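Local coordinates for protein ATPase associated with various cellular activities, AAA_5 (Staphylothermus marinus, PDB 6N0S) that is the McrB subunit of a presumed McrBC-type restriction system, here its N-terminal EVE-like (PUA-like) domain, which probably recognises nucleic acid, the longer protein probably hydrolysing ATP, at residues S10-E15 against I169-Y174; I58-S63 against K71-E76; S77-E82 against F135-Y140; D150-I155 against E175-R180. All coordinates share one frame; numbering follows the deposited sequence.

Contact 1: S10-E15 against I169-Y174; sequences SKYWVE and IRPEDY
Tyr12 and Ile169 bring strand 12-17 against the end of the edge strand 166-169 in antiparallel fashion, and the one backbone bond between them, Ile169 N to Tyr12 O at 2.9 Å, is straight, with 180° at the hydrogen. From Ile169 the chain turns into helix 171-178, and the Tyr12 ring is held by that turn. Its CG is anti to the carbonyl carbon (chi1 -53°), which starts the ring off beside the backbone N. Tyr174 stacks on it in an offset manner, centroids 4.7 Å apart and planes 25° from parallel; the tightest pair is Tyr12 CD1 to Tyr174 CG at 3.4 Å, and Tyr174 CB lies over a Tyr12 face as a CH-pi donor. Pro171 crosses the same side chain at about a right angle, its CB 3.7 Å from Tyr12 CE2. Further along the strand, Val14 CG2 meets Ile169 CG2 at 3.8 Å, again crosswise. Ser10 OG lies 2.7 Å from Ile169 O and accepts the Tyr12 N-H at 3.0 Å, an ST turn. Arg170, at the N-cap position, donates from both N and NE to one face of the carboxylate at Asp173 OD2. Tyr174 OH is bonded to Glu76 on strand 72-80. The chemistry is therefore mainly aromatic and aliphatic packing, with polar groups fixing the turn that leads from the sheet into the C-terminal helix.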
loop_
_atom_site.group_PDB
_atom_site.type_symbol
_atom_site.label_atom_id
_atom_site.label_comp_id
_atom_site.label_asym_id
_atom_site.label_seq_id
_atom_site.Cartn_x
_atom_site.Cartn_y
_atom_site.Cartn_z
ATOM N N SER A 10 9.280 -2.637 11.262
ATOM C CA SER A 10 10.004 -1.493 10.725
ATOM C C SER A 10 9.136 -0.252 10.768
ATOM O O SER A 10 7.901 -0.321 10.711
ATOM C CB SER A 10 10.464 -1.726 9.278
ATOM O OG SER A 10 11.189 -0.613 8.761
ATOM N N LYS A 11 9.807 0.894 10.835
ATOM C CA LYS A 11 9.116 2.159 10.698
ATOM C C LYS A 11 8.841 2.486 9.234
ATOM O O LYS A 11 8.047 3.379 8.961
ATOM C CB LYS A 11 9.938 3.278 11.348
ATOM C CG LYS A 11 9.139 4.589 11.539
ATOM C CD LYS A 11 9.954 5.694 12.205
ATOM C CE LYS A 11 9.150 7.001 12.273
ATOM N NZ LYS A 11 8.116 7.007 13.369
ATOM N N TYR A 12 9.481 1.784 8.300
ATOM C CA TYR A 12 9.449 2.103 6.880
ATOM C C TYR A 12 8.960 0.880 6.129
ATOM O O TYR A 12 9.540 -0.200 6.282
ATOM C CB TYR A 12 10.833 2.514 6.404
ATOM C CG TYR A 12 11.386 3.620 7.280
ATOM C CD1 TYR A 12 10.969 4.939 7.102
ATOM C CD2 TYR A 12 12.284 3.340 8.304
ATOM C CE1 TYR A 12 11.449 5.951 7.901
ATOM C CE2 TYR A 12 12.780 4.349 9.113
ATOM C CZ TYR A 12 12.359 5.644 8.910
ATOM O OH TYR A 12 12.837 6.641 9.709
ATOM N N TRP A 13 7.866 1.049 5.353
ATOM C CA TRP A 13 7.265 -0.020 4.558
ATOM C C TRP A 13 7.053 0.483 3.144
ATOM O O TRP A 13 6.952 1.699 2.908
ATOM C CB TRP A 13 5.919 -0.513 5.153
ATOM C CG TRP A 13 6.076 -1.253 6.443
ATOM C CD1 TRP A 13 6.455 -0.741 7.634
ATOM C CD2 TRP A 13 5.880 -2.665 6.653
ATOM N NE1 TRP A 13 6.502 -1.745 8.582
ATOM C CE2 TRP A 13 6.148 -2.931 7.996
ATOM C CE3 TRP A 13 5.480 -3.713 5.829
ATOM C CZ2 TRP A 13 6.045 -4.219 8.535
ATOM C CZ3 TRP A 13 5.349 -4.950 6.350
ATOM C CH2 TRP A 13 5.650 -5.214 7.689
ATOM N N VAL A 14 7.019 -0.461 2.197
ATOM C CA VAL A 14 6.694 -0.192 0.790
ATOM C C VAL A 14 5.366 -0.849 0.447
ATOM O O VAL A 14 5.139 -2.010 0.776
ATOM C CB VAL A 14 7.782 -0.706 -0.162
ATOM C CG1 VAL A 14 7.339 -0.596 -1.628
ATOM C CG2 VAL A 14 9.087 0.069 0.031
ATOM N N GLU A 15 4.500 -0.106 -0.203
ATOM C CA GLU A 15 3.278 -0.641 -0.790
ATOM C C GLU A 15 3.566 -0.969 -2.252
ATOM O O GLU A 15 3.961 -0.082 -3.027
ATOM C CB GLU A 15 2.130 0.375 -0.689
ATOM C CG GLU A 15 0.789 -0.155 -1.224
ATOM C CD GLU A 15 -0.242 0.913 -1.608
ATOM O OE1 GLU A 15 0.121 1.958 -2.178
ATOM O OE2 GLU A 15 -1.437 0.692 -1.337
ATOM N N ILE A 169 11.147 -2.186 4.854
ATOM C CA ILE A 169 12.498 -1.831 4.421
ATOM C C ILE A 169 13.280 -1.197 5.577
ATOM O O ILE A 169 12.728 -0.721 6.576
ATOM C CB ILE A 169 12.504 -0.889 3.168
ATOM C CG1 ILE A 169 11.797 0.433 3.455
ATOM C CG2 ILE A 169 11.856 -1.581 1.999
ATOM C CD1 ILE A 169 11.936 1.559 2.303
ATOM N N ARG A 170 14.577 -1.194 5.439
ATOM C CA ARG A 170 15.402 -0.674 6.525
ATOM C C ARG A 170 15.402 0.854 6.520
ATOM O O ARG A 170 15.067 1.473 5.503
ATOM C CB ARG A 170 16.822 -1.169 6.367
ATOM C CG ARG A 170 16.948 -2.701 6.384
ATOM C CD ARG A 170 18.377 -3.123 5.993
ATOM N NE ARG A 170 18.577 -2.839 4.571
ATOM C CZ ARG A 170 19.755 -2.789 3.949
ATOM N NH1 ARG A 170 20.887 -3.019 4.626
ATOM N NH2 ARG A 170 19.789 -2.514 2.637
ATOM N N PRO A 171 15.775 1.495 7.642
ATOM C CA PRO A 171 15.814 2.975 7.626
ATOM C C PRO A 171 16.708 3.528 6.539
ATOM O O PRO A 171 16.354 4.513 5.887
ATOM C CB PRO A 171 16.319 3.336 9.030
ATOM C CG PRO A 171 15.794 2.210 9.916
ATOM C CD PRO A 171 15.861 0.958 9.018
ATOM N N GLU A 172 17.842 2.887 6.286
ATOM C CA GLU A 172 18.746 3.374 5.263
ATOM C C GLU A 172 18.186 3.160 3.857
ATOM O O GLU A 172 18.572 3.878 2.925
ATOM C CB GLU A 172 20.108 2.689 5.449
ATOM C CG GLU A 172 20.062 1.195 5.352
ATOM C CD GLU A 172 20.109 0.475 6.706
ATOM O OE1 GLU A 172 20.737 -0.606 6.723
ATOM O OE2 GLU A 172 19.515 0.966 7.722
ATOM N N ASP A 173 17.288 2.183 3.665
ATOM C CA ASP A 173 16.685 2.004 2.346
ATOM C C ASP A 173 15.683 3.115 2.070
ATOM O O ASP A 173 15.602 3.615 0.948
ATOM C CB ASP A 173 15.983 0.645 2.219
ATOM C CG ASP A 173 16.899 -0.529 2.511
ATOM O OD1 ASP A 173 18.110 -0.401 2.239
ATOM O OD2 ASP A 173 16.394 -1.560 3.018
ATOM N N TYR A 174 14.902 3.486 3.086
ATOM C CA TYR A 174 14.047 4.666 3.014
ATOM C C TYR A 174 14.839 5.913 2.629
ATOM O O TYR A 174 14.486 6.622 1.686
ATOM C CB TYR A 174 13.355 4.878 4.360
ATOM C CG TYR A 174 12.629 6.175 4.377
ATOM C CD1 TYR A 174 11.357 6.291 3.793
ATOM C CD2 TYR A 174 13.219 7.313 4.915
ATOM C CE1 TYR A 174 10.694 7.495 3.772
ATOM C CE2 TYR A 174 12.561 8.533 4.885
ATOM C CZ TYR A 174 11.304 8.617 4.315
ATOM O OH TYR A 174 10.657 9.828 4.311
#

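Contact 2: I58-S63 against K71-E76; sequences IHYIGS and KTFIGE
This is the pairing of the two strands of a beta hairpin, 54-61 and 72-80, well inside the five-stranded mixed sheet. Their axes come within 4.7 Å and run antiparallel at 157°. His59 N donates to Gly75 O and Ile74 N to His59 O, both at 2.9 Å, while Ile61 N donates to Thr72 O. On one face, Tyr60 CD1 stands 3.6 Å from Phe73 CE2, over a face of the Phe73 ring near its rim, the two ring planes inclined at 51°. Phe73 CD2 also receives Ile58 CG2 at 3.7 Å, and Lys71 lies alongside Tyr60, pointing the same way, with its CG against Tyr60 OH. The other face carries His59 and Ile61. There Ile74 CG2, anti to the carbonyl carbon, meets Ile61 CG1 at 3.7 Å. His59 CD2 has Glu76 CA at its edge, whereas ND1 and NE2 are bonded to Glu15 and Ser77, tying neighbouring strands together. Where the strands enter the turn, two residues, Lys71 and Thr72, stand opposite the one residue Ile61, and Thr72 N donates to Ile61 O at 3.3 Å; this geometry is that of a G1 beta bulge in an antiparallel hairpin.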
loop_
_atom_site.group_PDB
_atom_site.type_symbol
_atom_site.label_atom_id
_atom_site.label_comp_id
_atom_site.label_asym_id
_atom_site.label_seq_id
_atom_site.Cartn_x
_atom_site.Cartn_y
_atom_site.Cartn_z
ATOM N N ILE A 58 6.457 4.223 1.407
ATOM C CA ILE A 58 6.833 4.526 0.033
ATOM C C ILE A 58 5.983 3.684 -0.908
ATOM O O ILE A 58 5.783 2.486 -0.685
ATOM C CB ILE A 58 8.326 4.276 -0.188
ATOM C CG1 ILE A 58 9.152 5.247 0.671
ATOM C CG2 ILE A 58 8.647 4.439 -1.635
ATOM C CD1 ILE A 58 10.659 5.011 0.494
ATOM N N HIS A 59 5.492 4.306 -1.974
ATOM C CA HIS A 59 4.549 3.688 -2.906
ATOM C C HIS A 59 5.280 3.283 -4.182
ATOM O O HIS A 59 5.901 4.122 -4.854
ATOM C CB HIS A 59 3.383 4.642 -3.204
ATOM C CG HIS A 59 2.582 4.978 -1.980
ATOM N ND1 HIS A 59 1.568 4.171 -1.515
ATOM C CD2 HIS A 59 2.687 5.998 -1.092
ATOM C CE1 HIS A 59 1.067 4.689 -0.404
ATOM N NE2 HIS A 59 1.741 5.791 -0.119
ATOM N N TYR A 60 5.220 1.997 -4.494
ATOM C CA TYR A 60 5.899 1.408 -5.641
ATOM C C TYR A 60 4.870 0.907 -6.649
ATOM O O TYR A 60 3.825 0.358 -6.274
ATOM C CB TYR A 60 6.790 0.234 -5.166
ATOM C CG TYR A 60 7.386 -0.603 -6.273
ATOM C CD1 TYR A 60 8.547 -0.212 -6.916
ATOM C CD2 TYR A 60 6.798 -1.788 -6.661
ATOM C CE1 TYR A 60 9.107 -0.976 -7.911
ATOM C CE2 TYR A 60 7.351 -2.564 -7.654
ATOM C CZ TYR A 60 8.496 -2.142 -8.288
ATOM O OH TYR A 60 9.040 -2.900 -9.291
ATOM N N ILE A 61 5.219 1.027 -7.924
ATOM C CA ILE A 61 4.365 0.670 -9.036
ATOM C C ILE A 61 5.088 -0.408 -9.824
ATOM O O ILE A 61 6.212 -0.187 -10.276
ATOM C CB ILE A 61 4.096 1.901 -9.925
ATOM C CG1 ILE A 61 3.598 3.077 -9.085
ATOM C CG2 ILE A 61 3.133 1.586 -10.978
ATOM C CD1 ILE A 61 2.262 2.889 -8.421
ATOM N N GLY A 62 4.457 -1.572 -9.989
ATOM C CA GLY A 62 5.021 -2.604 -10.849
ATOM C C GLY A 62 4.850 -2.274 -12.338
ATOM O O GLY A 62 4.081 -1.405 -12.734
ATOM N N SER A 63 5.576 -3.012 -13.185
ATOM C CA SER A 63 5.567 -2.716 -14.621
ATOM C C SER A 63 4.168 -2.828 -15.221
ATOM O O SER A 63 3.805 -2.048 -16.108
ATOM C CB SER A 63 6.522 -3.651 -15.360
ATOM O OG SER A 63 6.487 -4.948 -14.805
ATOM N N LYS A 71 7.734 -0.008 -12.606
ATOM C CA LYS A 71 8.966 -0.217 -11.846
ATOM C C LYS A 71 9.561 1.110 -11.378
ATOM O O LYS A 71 10.702 1.452 -11.683
ATOM C CB LYS A 71 9.989 -1.000 -12.670
ATOM C CG LYS A 71 9.650 -2.473 -12.854
ATOM C CD LYS A 71 10.688 -3.188 -13.710
ATOM C CE LYS A 71 10.900 -4.617 -13.243
ATOM N NZ LYS A 71 11.433 -4.618 -11.857
ATOM N N THR A 72 8.768 1.859 -10.608
ATOM C CA THR A 72 9.257 3.113 -10.045
ATOM C C THR A 72 8.593 3.347 -8.701
ATOM O O THR A 72 7.475 2.888 -8.442
ATOM C CB THR A 72 9.016 4.325 -10.999
ATOM O OG1 THR A 72 7.747 4.920 -10.745
ATOM C CG2 THR A 72 9.026 3.875 -12.426
ATOM N N PHE A 73 9.312 4.051 -7.837
ATOM C CA PHE A 73 8.753 4.547 -6.595
ATOM C C PHE A 73 8.245 5.950 -6.887
ATOM O O PHE A 73 9.022 6.809 -7.309
ATOM C CB PHE A 73 9.804 4.536 -5.484
ATOM C CG PHE A 73 10.413 3.184 -5.264
ATOM C CD1 PHE A 73 11.506 2.784 -6.000
ATOM C CD2 PHE A 73 9.878 2.317 -4.350
ATOM C CE1 PHE A 73 12.076 1.534 -5.825
ATOM C CE2 PHE A 73 10.453 1.041 -4.150
ATOM C CZ PHE A 73 11.527 0.657 -4.908
ATOM N N ILE A 74 6.960 6.191 -6.662
ATOM C CA ILE A 74 6.364 7.439 -7.120
ATOM C C ILE A 74 6.151 8.474 -6.015
ATOM O O ILE A 74 5.999 9.662 -6.319
ATOM C CB ILE A 74 5.031 7.192 -7.871
ATOM C CG1 ILE A 74 3.966 6.579 -6.951
ATOM C CG2 ILE A 74 5.284 6.358 -9.152
ATOM C CD1 ILE A 74 2.569 6.601 -7.611
ATOM N N GLY A 75 6.113 8.065 -4.758
ATOM C CA GLY A 75 5.878 9.027 -3.696
ATOM C C GLY A 75 5.840 8.335 -2.359
ATOM O O GLY A 75 6.049 7.116 -2.265
ATOM N N GLU A 76 5.541 9.116 -1.323
ATOM C CA GLU A 76 5.466 8.544 0.010
ATOM C C GLU A 76 4.397 9.238 0.828
ATOM O O GLU A 76 3.938 10.323 0.488
ATOM C CB GLU A 76 6.829 8.611 0.713
ATOM C CG GLU A 76 7.482 9.982 0.758
ATOM C CD GLU A 76 8.749 9.947 1.591
ATOM O OE1 GLU A 76 8.622 10.041 2.839
ATOM O OE2 GLU A 76 9.836 9.768 0.991
#

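Contact 3: S77-E82 against F135-Y140; sequences SVLSKE and FRLAEY
Leu79 CD2 sits over one face of the Phe135 ring, 4.0 Å above its plane and displaced toward the rim, while Leu79 CD1 touches Phe135 CB at 3.7 Å. Leu79 CG is placed anti to the backbone N (chi1 166°), and from it both methyls reach Phe135. The Tyr140 ring is met at its edge, near its plane, by Ser77 CB. Between these two ends the backbones pair: strands 77-80 and 138-140 run antiparallel at 165°, and Val78 and Ala138 exchange two bonds, Val78 N to Ala138 O at 2.9 Å and Ala138 N to Val78 O at 3.0 Å. Leu137, where the chain passes from strand 132-136 to strand 138-148, divides its methyls between neighbours: CD2 packs on Leu79 CB at 3.7 Å, and CD1 lies 3.5 Å from Ser77 OG, which is itself bonded to His59 NE2. On the other side of the strand Val78 CG2 touches the carboxylate of Glu139. Beyond the direct pair a water takes over, accepting from Ser80 N at 3.0 Å and lying close to Val78 O and Arg136 O. Asn84 also donates to Arg136 O and to Ser80 O. Direct ladder bonds thus cover Val78 and Ala138, and where strand 132-136 diverges into the three-stranded sheet a water and an asparagine amide link the backbones, with leucine and phenylalanine carbons alongside.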
loop_
_atom_site.group_PDB
_atom_site.type_symbol
_atom_site.label_atom_id
_atom_site.label_comp_id
_atom_site.label_asym_id
_atom_site.label_seq_id
_atom_site.Cartn_x
_atom_site.Cartn_y
_atom_site.Cartn_z
ATOM N N SER A 77 3.979 8.571 1.897
ATOM C CA SER A 77 2.929 9.062 2.771
ATOM C C SER A 77 3.217 8.598 4.188
ATOM O O SER A 77 4.230 7.947 4.455
ATOM C CB SER A 77 1.551 8.579 2.317
ATOM O OG SER A 77 1.518 7.182 2.368
ATOM N N VAL A 78 2.269 8.860 5.081
ATOM C CA VAL A 78 2.427 8.619 6.509
ATOM C C VAL A 78 1.223 7.819 6.992
ATOM O O VAL A 78 0.079 8.124 6.641
ATOM C CB VAL A 78 2.558 9.946 7.296
ATOM C CG1 VAL A 78 2.621 9.697 8.776
ATOM C CG2 VAL A 78 3.814 10.693 6.876
ATOM N N LEU A 79 1.488 6.781 7.771
ATOM C CA LEU A 79 0.459 5.958 8.394
ATOM C C LEU A 79 0.547 6.169 9.905
ATOM O O LEU A 79 1.470 5.662 10.550
ATOM C CB LEU A 79 0.670 4.492 8.010
ATOM C CG LEU A 79 -0.085 3.429 8.801
ATOM C CD1 LEU A 79 -1.470 3.734 8.865
ATOM C CD2 LEU A 79 0.081 2.050 8.161
ATOM N N SER A 80 -0.418 6.894 10.466
ATOM C CA SER A 80 -0.349 7.372 11.844
ATOM C C SER A 80 -1.462 6.766 12.679
ATOM O O SER A 80 -2.557 6.505 12.184
ATOM C CB SER A 80 -0.468 8.892 11.923
ATOM O OG SER A 80 -1.830 9.285 11.820
ATOM N N LYS A 81 -1.167 6.547 13.965
ATOM C CA LYS A 81 -2.161 5.988 14.868
ATOM C C LYS A 81 -3.331 6.937 15.053
ATOM O O LYS A 81 -4.481 6.493 15.167
ATOM C CB LYS A 81 -1.503 5.649 16.213
ATOM C CG LYS A 81 -2.181 4.493 16.972
ATOM C CD LYS A 81 -1.458 4.150 18.282
ATOM C CE LYS A 81 -0.063 3.540 18.071
ATOM N NZ LYS A 81 0.578 3.188 19.386
ATOM N N GLU A 82 -3.051 8.243 15.055
ATOM C CA GLU A 82 -4.094 9.257 15.150
ATOM C C GLU A 82 -5.102 9.146 14.005
ATOM O O GLU A 82 -6.311 9.299 14.217
ATOM C CB GLU A 82 -3.430 10.635 15.173
ATOM C CG GLU A 82 -4.368 11.811 15.045
ATOM C CD GLU A 82 -3.838 12.856 14.071
ATOM O OE1 GLU A 82 -2.715 13.370 14.291
ATOM O OE2 GLU A 82 -4.531 13.149 13.073
ATOM N N PHE A 135 -6.133 0.816 6.311
ATOM C CA PHE A 135 -5.422 1.885 6.988
ATOM C C PHE A 135 -5.639 3.177 6.216
ATOM O O PHE A 135 -5.477 3.214 4.986
ATOM C CB PHE A 135 -3.921 1.591 7.084
ATOM C CG PHE A 135 -3.585 0.407 7.950
ATOM C CD1 PHE A 135 -3.662 0.496 9.328
ATOM C CD2 PHE A 135 -3.197 -0.785 7.391
ATOM C CE1 PHE A 135 -3.336 -0.566 10.136
ATOM C CE2 PHE A 135 -2.887 -1.859 8.201
ATOM C CZ PHE A 135 -2.959 -1.737 9.586
ATOM N N ARG A 136 -5.974 4.244 6.929
ATOM C CA ARG A 136 -6.052 5.568 6.318
ATOM C C ARG A 136 -4.681 6.233 6.407
ATOM O O ARG A 136 -4.128 6.353 7.500
ATOM C CB ARG A 136 -7.122 6.407 7.015
ATOM C CG ARG A 136 -8.539 5.962 6.689
ATOM C CD ARG A 136 -9.542 6.595 7.614
ATOM N NE ARG A 136 -10.787 6.909 6.925
ATOM C CZ ARG A 136 -11.839 6.099 6.857
ATOM N NH1 ARG A 136 -11.815 4.908 7.437
ATOM N NH2 ARG A 136 -12.937 6.496 6.215
ATOM N N LEU A 137 -4.141 6.643 5.256
ATOM C CA LEU A 137 -2.891 7.374 5.131
ATOM C C LEU A 137 -3.136 8.884 5.142
ATOM O O LEU A 137 -4.259 9.361 4.973
ATOM C CB LEU A 137 -2.189 7.003 3.821
ATOM C CG LEU A 137 -1.917 5.502 3.655
ATOM C CD1 LEU A 137 -1.378 5.216 2.267
ATOM C CD2 LEU A 137 -0.960 5.013 4.733
ATOM N N ALA A 138 -2.036 9.634 5.220
ATOM C CA ALA A 138 -2.063 11.090 5.226
ATOM C C ALA A 138 -0.788 11.595 4.590
ATOM O O ALA A 138 0.230 10.899 4.595
ATOM C CB ALA A 138 -2.151 11.668 6.635
ATOM N N GLU A 139 -0.862 12.807 4.028
ATOM C CA GLU A 139 0.295 13.586 3.581
ATOM C C GLU A 139 0.993 12.979 2.387
ATOM O O GLU A 139 2.177 13.222 2.185
ATOM C CB GLU A 139 1.320 13.782 4.711
ATOM C CG GLU A 139 0.743 14.270 6.061
ATOM C CD GLU A 139 1.772 14.210 7.231
ATOM O OE1 GLU A 139 3.001 14.342 6.994
ATOM O OE2 GLU A 139 1.346 14.013 8.397
ATOM N N TYR A 140 0.300 12.187 1.571
ATOM C CA TYR A 140 0.923 11.688 0.350
ATOM C C TYR A 140 1.572 12.834 -0.411
ATOM O O TYR A 140 0.989 13.905 -0.565
ATOM C CB TYR A 140 -0.097 10.988 -0.570
ATOM C CG TYR A 140 0.574 10.554 -1.841
ATOM C CD1 TYR A 140 1.442 9.468 -1.851
ATOM C CD2 TYR A 140 0.378 11.247 -3.038
ATOM C CE1 TYR A 140 2.088 9.100 -2.995
ATOM C CE2 TYR A 140 1.033 10.870 -4.186
ATOM C CZ TYR A 140 1.879 9.798 -4.150
ATOM O OH TYR A 140 2.544 9.399 -5.278
HETATM O O HOH W 1 -2.119 8.274 8.366
#

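Contact 4: D150-I155 against E175-R180; sequences DQVRDI and EAIHSR
The loop after strand 138-148 packs on the C-terminal end of helix 171-178, the last helix of the domain, and Arg180 just beyond that helix makes most of the contact. Its chain, extended from CG to NE, slides past Val152 and Gln151 in the opposite direction. Val152 CG1 lies 3.7 Å from Arg180 CD and, with Gln151 O, over one face of the guanidinium. Ile155 and Arg180 reach toward each other tip to tip, CD1 to NH1 at 4.0 Å. Deeper in, Val152 CG1 faces Ile177 CG1 at 4.4 Å, and Ile155 CG2 faces Ala176 CB at 4.2 Å. The guanidinium is held by its own helix: Arg180 NH1 donates to Ala176 O at 3.0 Å, with 157° at the hydrogen, the oxygen lying near the guanidinium plane. A water in that plane accepts from Arg180 NE and Gln151 NE2, each at 3.1 Å, bridging the segments, while Gln151 OE1 is bonded to Lys148 N. Val152 and Ile177 both also touch Phe73 on strand 72-80. Direct contacts between the segments are thus mainly apolar, with a carbonyl oxygen over the guanidinium, whose positive charge is probably stabilised by the partial negative charge of the carbonyl oxygen near the helix end.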
loop_
_atom_site.group_PDB
_atom_site.type_symbol
_atom_site.label_atom_id
_atom_site.label_comp_id
_atom_site.label_asym_id
_atom_site.label_seq_id
_atom_site.Cartn_x
_atom_site.Cartn_y
_atom_site.Cartn_z
ATOM N N ASP A 150 15.852 0.716 -11.232
ATOM C CA ASP A 150 17.256 0.559 -11.602
ATOM C C ASP A 150 18.179 1.481 -10.806
ATOM O O ASP A 150 19.361 1.165 -10.644
ATOM C CB ASP A 150 17.416 0.801 -13.101
ATOM C CG ASP A 150 18.767 0.368 -13.608
ATOM O OD1 ASP A 150 19.042 -0.858 -13.610
ATOM O OD2 ASP A 150 19.562 1.254 -13.991
ATOM N N GLN A 151 17.670 2.592 -10.271
ATOM C CA GLN A 151 18.511 3.466 -9.467
ATOM C C GLN A 151 18.844 2.880 -8.105
ATOM O O GLN A 151 19.800 3.335 -7.475
ATOM C CB GLN A 151 17.832 4.818 -9.251
ATOM C CG GLN A 151 17.769 5.764 -10.461
ATOM C CD GLN A 151 16.907 6.987 -10.184
ATOM O OE1 GLN A 151 15.748 7.033 -10.586
ATOM N NE2 GLN A 151 17.458 7.966 -9.466
ATOM N N VAL A 152 18.067 1.918 -7.607
ATOM C CA VAL A 152 18.277 1.430 -6.251
ATOM C C VAL A 152 18.279 -0.093 -6.214
ATOM O O VAL A 152 18.184 -0.688 -5.137
ATOM C CB VAL A 152 17.223 1.988 -5.283
ATOM C CG1 VAL A 152 17.329 3.468 -5.213
ATOM C CG2 VAL A 152 15.801 1.574 -5.700
ATOM N N ARG A 153 18.448 -0.727 -7.376
ATOM C CA ARG A 153 18.275 -2.171 -7.484
ATOM C C ARG A 153 19.292 -2.938 -6.648
ATOM O O ARG A 153 19.025 -4.070 -6.247
ATOM C CB ARG A 153 18.366 -2.597 -8.955
ATOM C CG ARG A 153 19.685 -2.282 -9.646
ATOM C CD ARG A 153 19.692 -2.740 -11.113
ATOM N NE ARG A 153 19.275 -4.137 -11.263
ATOM C CZ ARG A 153 18.151 -4.551 -11.854
ATOM N NH1 ARG A 153 17.293 -3.690 -12.385
ATOM N NH2 ARG A 153 17.882 -5.850 -11.925
ATOM N N ASP A 154 20.455 -2.350 -6.384
ATOM C CA ASP A 154 21.491 -3.013 -5.614
ATOM C C ASP A 154 21.398 -2.679 -4.138
ATOM O O ASP A 154 22.220 -3.160 -3.356
ATOM C CB ASP A 154 22.874 -2.654 -6.180
ATOM C CG ASP A 154 23.136 -3.324 -7.542
ATOM O OD1 ASP A 154 22.805 -4.519 -7.685
ATOM O OD2 ASP A 154 23.644 -2.662 -8.472
ATOM N N ILE A 155 20.370 -1.939 -3.742
ATOM C CA ILE A 155 20.176 -1.489 -2.373
ATOM C C ILE A 155 19.014 -2.219 -1.717
ATOM O O ILE A 155 19.161 -2.811 -0.641
ATOM C CB ILE A 155 19.952 0.036 -2.343
ATOM C CG1 ILE A 155 21.246 0.742 -2.722
ATOM C CG2 ILE A 155 19.445 0.485 -0.981
ATOM C CD1 ILE A 155 21.028 2.140 -3.219
ATOM N N GLU A 175 15.909 6.206 3.365
ATOM C CA GLU A 175 16.725 7.371 3.057
ATOM C C GLU A 175 17.295 7.299 1.656
ATOM O O GLU A 175 17.425 8.331 0.982
ATOM C CB GLU A 175 17.855 7.507 4.084
ATOM C CG GLU A 175 17.365 7.872 5.460
ATOM C CD GLU A 175 18.445 8.479 6.344
ATOM O OE1 GLU A 175 19.645 8.168 6.151
ATOM O OE2 GLU A 175 18.083 9.252 7.262
ATOM N N ALA A 176 17.618 6.099 1.179
ATOM C CA ALA A 176 18.180 5.987 -0.160
ATOM C C ALA A 176 17.166 6.387 -1.232
ATOM O O ALA A 176 17.518 7.048 -2.220
ATOM C CB ALA A 176 18.664 4.558 -0.406
ATOM N N ILE A 177 15.918 5.939 -1.086
ATOM C CA ILE A 177 14.868 6.256 -2.050
ATOM C C ILE A 177 14.409 7.696 -1.870
ATOM O O ILE A 177 14.292 8.464 -2.832
ATOM C CB ILE A 177 13.694 5.268 -1.884
ATOM C CG1 ILE A 177 14.080 3.858 -2.343
ATOM C CG2 ILE A 177 12.458 5.742 -2.656
ATOM C CD1 ILE A 177 13.061 2.778 -1.896
ATOM N N HIS A 178 14.128 8.065 -0.624
ATOM C CA HIS A 178 13.744 9.425 -0.293
ATOM C C HIS A 178 14.733 10.436 -0.849
ATOM O O HIS A 178 14.334 11.492 -1.341
ATOM C CB HIS A 178 13.651 9.566 1.222
ATOM C CG HIS A 178 13.154 10.908 1.679
ATOM N ND1 HIS A 178 11.845 11.307 1.528
ATOM C CD2 HIS A 178 13.781 11.917 2.330
ATOM C CE1 HIS A 178 11.693 12.516 2.046
ATOM N NE2 HIS A 178 12.852 12.902 2.548
ATOM N N SER A 179 16.028 10.127 -0.782
ATOM C CA SER A 179 17.060 11.072 -1.188
ATOM C C SER A 179 17.172 11.171 -2.698
ATOM O O SER A 179 17.954 11.982 -3.204
ATOM C CB SER A 179 18.419 10.675 -0.575
ATOM O OG SER A 179 19.095 9.703 -1.367
ATOM N N ARG A 180 16.416 10.356 -3.423
ATOM C CA ARG A 180 16.410 10.375 -4.868
ATOM C C ARG A 180 15.124 11.042 -5.359
ATOM O O ARG A 180 14.164 11.277 -4.616
ATOM C CB ARG A 180 16.582 8.953 -5.420
ATOM C CG ARG A 180 18.035 8.526 -5.512
ATOM C CD ARG A 180 18.199 7.030 -5.671
ATOM N NE ARG A 180 19.600 6.635 -5.843
ATOM C CZ ARG A 180 20.402 6.162 -4.882
ATOM N NH1 ARG A 180 19.990 5.989 -3.624
ATOM N NH2 ARG A 180 21.644 5.838 -5.195
HETATM O O HOH W 2 20.464 7.578 -8.667
#

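From the N terminus, strand 12-17 is met about 150 residues later by the chain around 169-174, so contact 1 closes the longest loop. Contacts 2 and 3 lie within that loop, one after the other: contact 2 closes the short hairpin between strands 54-61 and 72-80, and contact 3, joining strand 72-80 to strand 138-148, closes a loop of some 50 residues that holds helices 92-105 and 110-124. Contact 4 starts inside the loop and ends beyond it, so contacts 1 and 4 cross, both using helix 171-178. Contacts 1, 2 and 3 run across the five-stranded sheet, whereas contact 4 fastens the helix to a peripheral loop. Glu76 of contact 2 reaches both Tyr174 and His178 of the helix.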